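Local coordinates for protein 11S globulin isoform 1 (Cocos nucifera, PDB 5WPW) that serves as a seed storage protein of coconut, a hexameric 11S globulin with two cupin domains per subunit that provides a nutrient reservoir, at residues 152-164 / 202-214. The protein carries 2 engineered substitutions. Sequence-based numbering, arbitrary orientation.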
loop_
_atom_site.group_PDB
_atom_site.type_symbol
_atom_site.label_atom_id
_atom_site.label_comp_id
_atom_site.label_asym_id
_atom_site.label_seq_id
_atom_site.Cartn_x
_atom_site.Cartn_y
_atom_site.Cartn_z
ATOM N N SER A 152 12.520 26.787 5.921
ATOM C CA SER A 152 13.799 27.313 5.456
ATOM C C SER A 152 14.806 26.185 5.552
ATOM O O SER A 152 14.572 25.197 6.251
ATOM C CB SER A 152 14.249 28.533 6.269
ATOM O OG SER A 152 14.904 28.149 7.472
ATOM N N HIS A 153 15.923 26.337 4.840
ATOM C CA HIS A 153 16.990 25.341 4.853
ATOM C C HIS A 153 17.809 25.454 6.137
ATOM O O HIS A 153 18.571 26.410 6.309
ATOM C CB HIS A 153 17.916 25.509 3.657
ATOM C CG HIS A 153 19.029 24.512 3.642
ATOM N ND1 HIS A 153 20.262 24.768 3.087
ATOM C CD2 HIS A 153 19.092 23.253 4.136
ATOM C CE1 HIS A 153 21.034 23.703 3.216
ATOM N NE2 HIS A 153 20.350 22.774 3.860
ATOM N N ARG A 154 17.677 24.476 7.031
ATOM C CA ARG A 154 18.512 24.384 8.224
ATOM C C ARG A 154 19.538 23.282 7.977
ATOM O O ARG A 154 19.178 22.101 7.859
ATOM C CB ARG A 154 17.687 24.083 9.483
ATOM C CG ARG A 154 16.285 24.722 9.563
ATOM C CD ARG A 154 16.225 25.995 10.427
ATOM N NE ARG A 154 16.844 25.835 11.749
ATOM C CZ ARG A 154 16.208 25.890 12.918
ATOM N NH1 ARG A 154 14.903 26.107 12.980
ATOM N NH2 ARG A 154 16.897 25.744 14.045
ATOM N N GLN A 155 20.813 23.667 7.919
ATOM C CA GLN A 155 21.925 22.740 7.761
ATOM C C GLN A 155 22.665 22.570 9.084
ATOM O O GLN A 155 23.026 23.558 9.727
ATOM C CB GLN A 155 22.898 23.232 6.682
ATOM C CG GLN A 155 23.718 22.129 6.047
ATOM C CD GLN A 155 25.087 22.598 5.586
ATOM O OE1 GLN A 155 25.545 23.677 5.962
ATOM N NE2 GLN A 155 25.747 21.790 4.773
ATOM N N PHE A 156 22.895 21.313 9.465
ATOM C CA PHE A 156 23.533 20.931 10.719
ATOM C C PHE A 156 24.876 20.311 10.372
ATOM O O PHE A 156 24.927 19.177 9.894
ATOM C CB PHE A 156 22.676 19.933 11.505
ATOM C CG PHE A 156 21.316 20.465 11.927
ATOM C CD1 PHE A 156 20.314 20.675 10.999
ATOM C CD2 PHE A 156 21.046 20.731 13.269
ATOM C CE1 PHE A 156 19.053 21.150 11.411
ATOM C CE2 PHE A 156 19.809 21.192 13.682
ATOM C CZ PHE A 156 18.809 21.408 12.756
ATOM N N LEU A 157 25.957 21.045 10.610
ATOM C CA LEU A 157 27.295 20.541 10.320
ATOM C C LEU A 157 27.720 19.546 11.388
ATOM O O LEU A 157 27.567 19.808 12.581
ATOM C CB LEU A 157 28.304 21.687 10.267
ATOM C CG LEU A 157 28.090 22.713 9.181
ATOM C CD1 LEU A 157 28.763 24.007 9.601
ATOM C CD2 LEU A 157 28.671 22.181 7.887
ATOM N N LEU A 158 28.235 18.390 10.962
ATOM C CA LEU A 158 28.842 17.473 11.918
ATOM C C LEU A 158 30.286 17.863 12.222
ATOM O O LEU A 158 30.819 17.500 13.276
ATOM C CB LEU A 158 28.794 16.033 11.384
ATOM C CG LEU A 158 27.477 15.247 11.364
ATOM C CD1 LEU A 158 27.752 13.747 11.205
ATOM C CD2 LEU A 158 26.653 15.518 12.590
ATOM N N ALA A 159 30.927 18.595 11.323
ATOM C CA ALA A 159 32.284 19.058 11.538
ATOM C C ALA A 159 32.436 20.407 10.865
ATOM O O ALA A 159 31.725 20.711 9.904
ATOM C CB ALA A 159 33.295 18.061 10.983
ATOM N N GLY A 160 33.363 21.216 11.372
ATOM C CA GLY A 160 33.724 22.453 10.704
ATOM C C GLY A 160 32.893 23.657 11.109
ATOM O O GLY A 160 32.230 23.692 12.146
ATOM N N ARG A 161 32.975 24.688 10.260
ATOM C CA ARG A 161 32.320 25.979 10.438
ATOM C C ARG A 161 32.090 26.583 9.062
ATOM O O ARG A 161 32.781 26.241 8.100
ATOM C CB ARG A 161 33.152 26.964 11.277
ATOM C CG ARG A 161 33.546 26.507 12.672
ATOM C CD ARG A 161 34.643 27.405 13.241
ATOM N NE ARG A 161 34.139 28.662 13.789
ATOM C CZ ARG A 161 34.722 29.843 13.596
ATOM N NH1 ARG A 161 35.825 29.923 12.859
ATOM N NH2 ARG A 161 34.205 30.941 14.136
ATOM N N GLN A 162 31.127 27.498 8.968
ATOM C CA GLN A 162 30.779 28.056 7.664
ATOM C C GLN A 162 30.170 29.444 7.822
ATOM O O GLN A 162 29.228 29.627 8.601
ATOM C CB GLN A 162 29.806 27.135 6.911
ATOM C CG GLN A 162 29.093 27.788 5.722
ATOM C CD GLN A 162 29.870 27.675 4.407
ATOM O OE1 GLN A 162 31.100 27.531 4.396
ATOM N NE2 GLN A 162 29.147 27.752 3.289
ATOM N N GLU A 163 30.711 30.414 7.081
ATOM C CA GLU A 163 30.140 31.757 7.051
ATOM C C GLU A 163 28.731 31.691 6.472
ATOM O O GLU A 163 28.562 31.416 5.281
ATOM C CB GLU A 163 31.021 32.712 6.232
ATOM C CG GLU A 163 30.607 34.186 6.304
ATOM C CD GLU A 163 30.490 34.841 4.926
ATOM O OE1 GLU A 163 29.573 35.672 4.725
ATOM O OE2 GLU A 163 31.315 34.522 4.043
ATOM N N GLN A 164 27.719 31.910 7.309
ATOM C CA GLN A 164 26.326 31.884 6.872
ATOM C C GLN A 164 26.072 32.901 5.761
ATOM O O GLN A 164 26.008 32.545 4.582
ATOM C CB GLN A 164 25.390 32.150 8.052
ATOM C CG GLN A 164 25.387 31.053 9.103
ATOM C CD GLN A 164 24.506 31.384 10.289
ATOM O OE1 GLN A 164 24.258 32.555 10.580
ATOM N NE2 GLN A 164 24.029 30.353 10.981
ATOM N N LEU A 202 37.303 18.129 18.314
ATOM C CA LEU A 202 36.095 17.807 17.564
ATOM C C LEU A 202 35.200 19.025 17.402
ATOM O O LEU A 202 34.487 19.135 16.400
ATOM C CB LEU A 202 35.334 16.672 18.239
ATOM C CG LEU A 202 35.980 15.312 18.006
ATOM C CD1 LEU A 202 35.330 14.297 18.904
ATOM C CD2 LEU A 202 35.898 14.880 16.540
ATOM N N GLN A 203 35.243 19.960 18.355
ATOM C CA GLN A 203 34.409 21.150 18.304
ATOM C C GLN A 203 34.894 22.187 17.294
ATOM O O GLN A 203 34.177 23.166 17.054
ATOM C CB GLN A 203 34.302 21.758 19.703
ATOM C CG GLN A 203 33.406 20.932 20.614
ATOM C CD GLN A 203 33.365 21.425 22.041
ATOM O OE1 GLN A 203 34.389 21.512 22.702
ATOM N NE2 GLN A 203 32.176 21.714 22.531
ATOM N N CYS A 204 36.073 21.987 16.696
ATOM C CA CYS A 204 36.517 22.735 15.511
ATOM C C CYS A 204 36.509 24.245 15.752
ATOM O O CYS A 204 36.115 25.025 14.882
ATOM C CB CYS A 204 35.665 22.380 14.283
ATOM S SG CYS A 204 35.906 20.703 13.638
ATOM N N ARG A 205 36.983 24.658 16.932
ATOM C CA ARG A 205 36.833 26.042 17.384
ATOM C C ARG A 205 37.351 27.055 16.370
ATOM O O ARG A 205 36.637 27.987 15.989
ATOM C CB ARG A 205 37.572 26.234 18.694
ATOM C CG ARG A 205 36.915 25.615 19.868
ATOM C CD ARG A 205 37.590 26.153 21.109
ATOM N NE ARG A 205 37.218 27.532 21.413
ATOM C CZ ARG A 205 37.935 28.333 22.195
ATOM N NH1 ARG A 205 39.045 27.881 22.760
ATOM N NH2 ARG A 205 37.540 29.578 22.425
ATOM N N ASP A 206 38.611 26.928 15.963
ATOM C CA ASP A 206 39.292 27.998 15.239
ATOM C C ASP A 206 39.500 27.667 13.764
ATOM O O ASP A 206 40.400 28.209 13.122
ATOM C CB ASP A 206 40.626 28.318 15.912
ATOM C CG ASP A 206 41.371 27.068 16.345
ATOM O OD1 ASP A 206 41.410 26.100 15.553
ATOM O OD2 ASP A 206 41.913 27.049 17.473
ATOM N N ASP A 207 38.671 26.783 13.216
ATOM C CA ASP A 207 38.771 26.426 11.807
ATOM C C ASP A 207 38.429 27.625 10.926
ATOM O O ASP A 207 37.477 28.363 11.190
ATOM C CB ASP A 207 37.837 25.242 11.506
ATOM C CG ASP A 207 38.207 24.502 10.227
ATOM O OD1 ASP A 207 38.887 25.098 9.361
ATOM O OD2 ASP A 207 37.796 23.322 10.080
ATOM N N THR A 208 39.222 27.831 9.874
ATOM C CA THR A 208 38.971 28.905 8.920
ATOM C C THR A 208 38.707 28.382 7.513
ATOM O O THR A 208 38.586 29.181 6.579
ATOM C CB THR A 208 40.142 29.902 8.905
ATOM O OG1 THR A 208 39.759 31.069 8.167
ATOM C CG2 THR A 208 41.365 29.304 8.240
ATOM N N ARG A 209 38.593 27.066 7.337
ATOM C CA ARG A 209 38.467 26.500 6.002
ATOM C C ARG A 209 37.050 26.578 5.432
ATOM O O ARG A 209 36.891 26.551 4.208
ATOM C CB ARG A 209 38.932 25.045 6.009
ATOM C CG ARG A 209 40.321 24.828 6.605
ATOM C CD ARG A 209 40.645 23.340 6.737
ATOM N NE ARG A 209 39.806 22.680 7.738
ATOM C CZ ARG A 209 39.662 21.362 7.827
ATOM N NH1 ARG A 209 40.303 20.570 6.980
ATOM N NH2 ARG A 209 38.882 20.832 8.766
ATOM N N GLY A 210 36.021 26.676 6.268
ATOM C CA GLY A 210 34.670 26.578 5.721
ATOM C C GLY A 210 34.247 25.125 5.544
ATOM O O GLY A 210 34.859 24.202 6.104
ATOM N N GLU A 211 33.193 24.912 4.741
ATOM C CA GLU A 211 32.613 23.577 4.605
ATOM C C GLU A 211 33.158 22.785 3.416
ATOM O O GLU A 211 32.793 21.616 3.245
ATOM C CB GLU A 211 31.084 23.673 4.509
ATOM C CG GLU A 211 30.607 24.424 3.309
ATOM C CD GLU A 211 29.162 24.094 2.961
ATOM O OE1 GLU A 211 28.643 23.053 3.436
ATOM O OE2 GLU A 211 28.554 24.874 2.196
ATOM N N ILE A 212 34.025 23.370 2.597
ATOM C CA ILE A 212 34.747 22.636 1.572
ATOM C C ILE A 212 36.231 22.848 1.848
ATOM O O ILE A 212 36.728 23.969 1.710
ATOM C CB ILE A 212 34.384 23.093 0.158
ATOM C CG1 ILE A 212 32.859 23.087 -0.029
ATOM C CG2 ILE A 212 35.084 22.214 -0.854
ATOM C CD1 ILE A 212 32.394 23.871 -1.264
ATOM N N VAL A 213 36.928 21.783 2.244
ATOM C CA VAL A 213 38.307 21.861 2.726
ATOM C C VAL A 213 39.225 21.051 1.819
ATOM O O VAL A 213 38.788 20.118 1.136
ATOM C CB VAL A 213 38.409 21.385 4.196
ATOM C CG1 VAL A 213 37.339 22.055 5.022
ATOM C CG2 VAL A 213 38.341 19.837 4.311
ATOM N N ARG A 214 40.515 21.407 1.811
ATOM C CA ARG A 214 41.479 20.745 0.943
ATOM C C ARG A 214 42.064 19.526 1.648
ATOM O O ARG A 214 42.507 19.618 2.799
ATOM C CB ARG A 214 42.593 21.718 0.533
ATOM C CG ARG A 214 43.497 21.240 -0.612
ATOM C CD ARG A 214 42.922 21.512 -2.030
ATOM N NE ARG A 214 42.627 22.927 -2.294
ATOM C CZ ARG A 214 42.351 23.439 -3.496
ATOM N NH1 ARG A 214 42.342 22.659 -4.580
ATOM N NH2 ARG A 214 42.090 24.739 -3.617
HETATM O O HOH W 1 28.727 20.751 4.475
HETATM O O HOH W 2 35.434 24.452 8.716
HETATM O O HOH W 3 35.414 27.409 8.804
#
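Cys204, where the chain leaves helical geometry after helix 196-202, with positive phi, meets Gly160 through its thiol: Gly160 N donates to Cys204 SG at 3.4 Å, sulfur serving as acceptor for a buried amide. The type I turn that follows, Cys204 to Asp207, brings the carbonyls of Cys204, Arg205 and Asp207 round the Arg161 side chain. With CG beside the backbone N (chi1 -57°) and a bend at chi3, that side chain passes Cys204 O and lays one guanidinium face beneath Arg205 O, while NH1 donates in its own plane to Asp207 O at 2.8 Å; NE forms a salt bridge with Glu177 of strand 175-177. The Asp207 carboxylate turns instead to its own segment, where OD1 closes an Asx turn with Arg209 N and Arg209 grips both oxygens side-on through NE and NH2. At Gly210 the two segments meet at a CA-H...O contact, Gly210 CA to Arg161 O, 3.1 Å; one water links Arg161 N to Gly210 O, and a second accepts from Gly210 N and makes a weak bond to Arg161 O. Glu211 then reaches between two glutamines. Its CG lies 3.3 Å from Gln162 OE1, which accepts a weak bond from Glu211 N; Glu211 OE1 takes another weak bond from Gln155 NE2, amide and carboxylate planes 75° apart. Stronger partners lie outside, Arg44 for Glu211 and Tyr26 for Gln162. The return from helix 196-202 to strand 212-214 is thus joined to strand 155-157 and the turn after it, in the N-terminal cupin domain, largely by polar groups, with Arg44 probably stabilising the buried carboxylate as an anion.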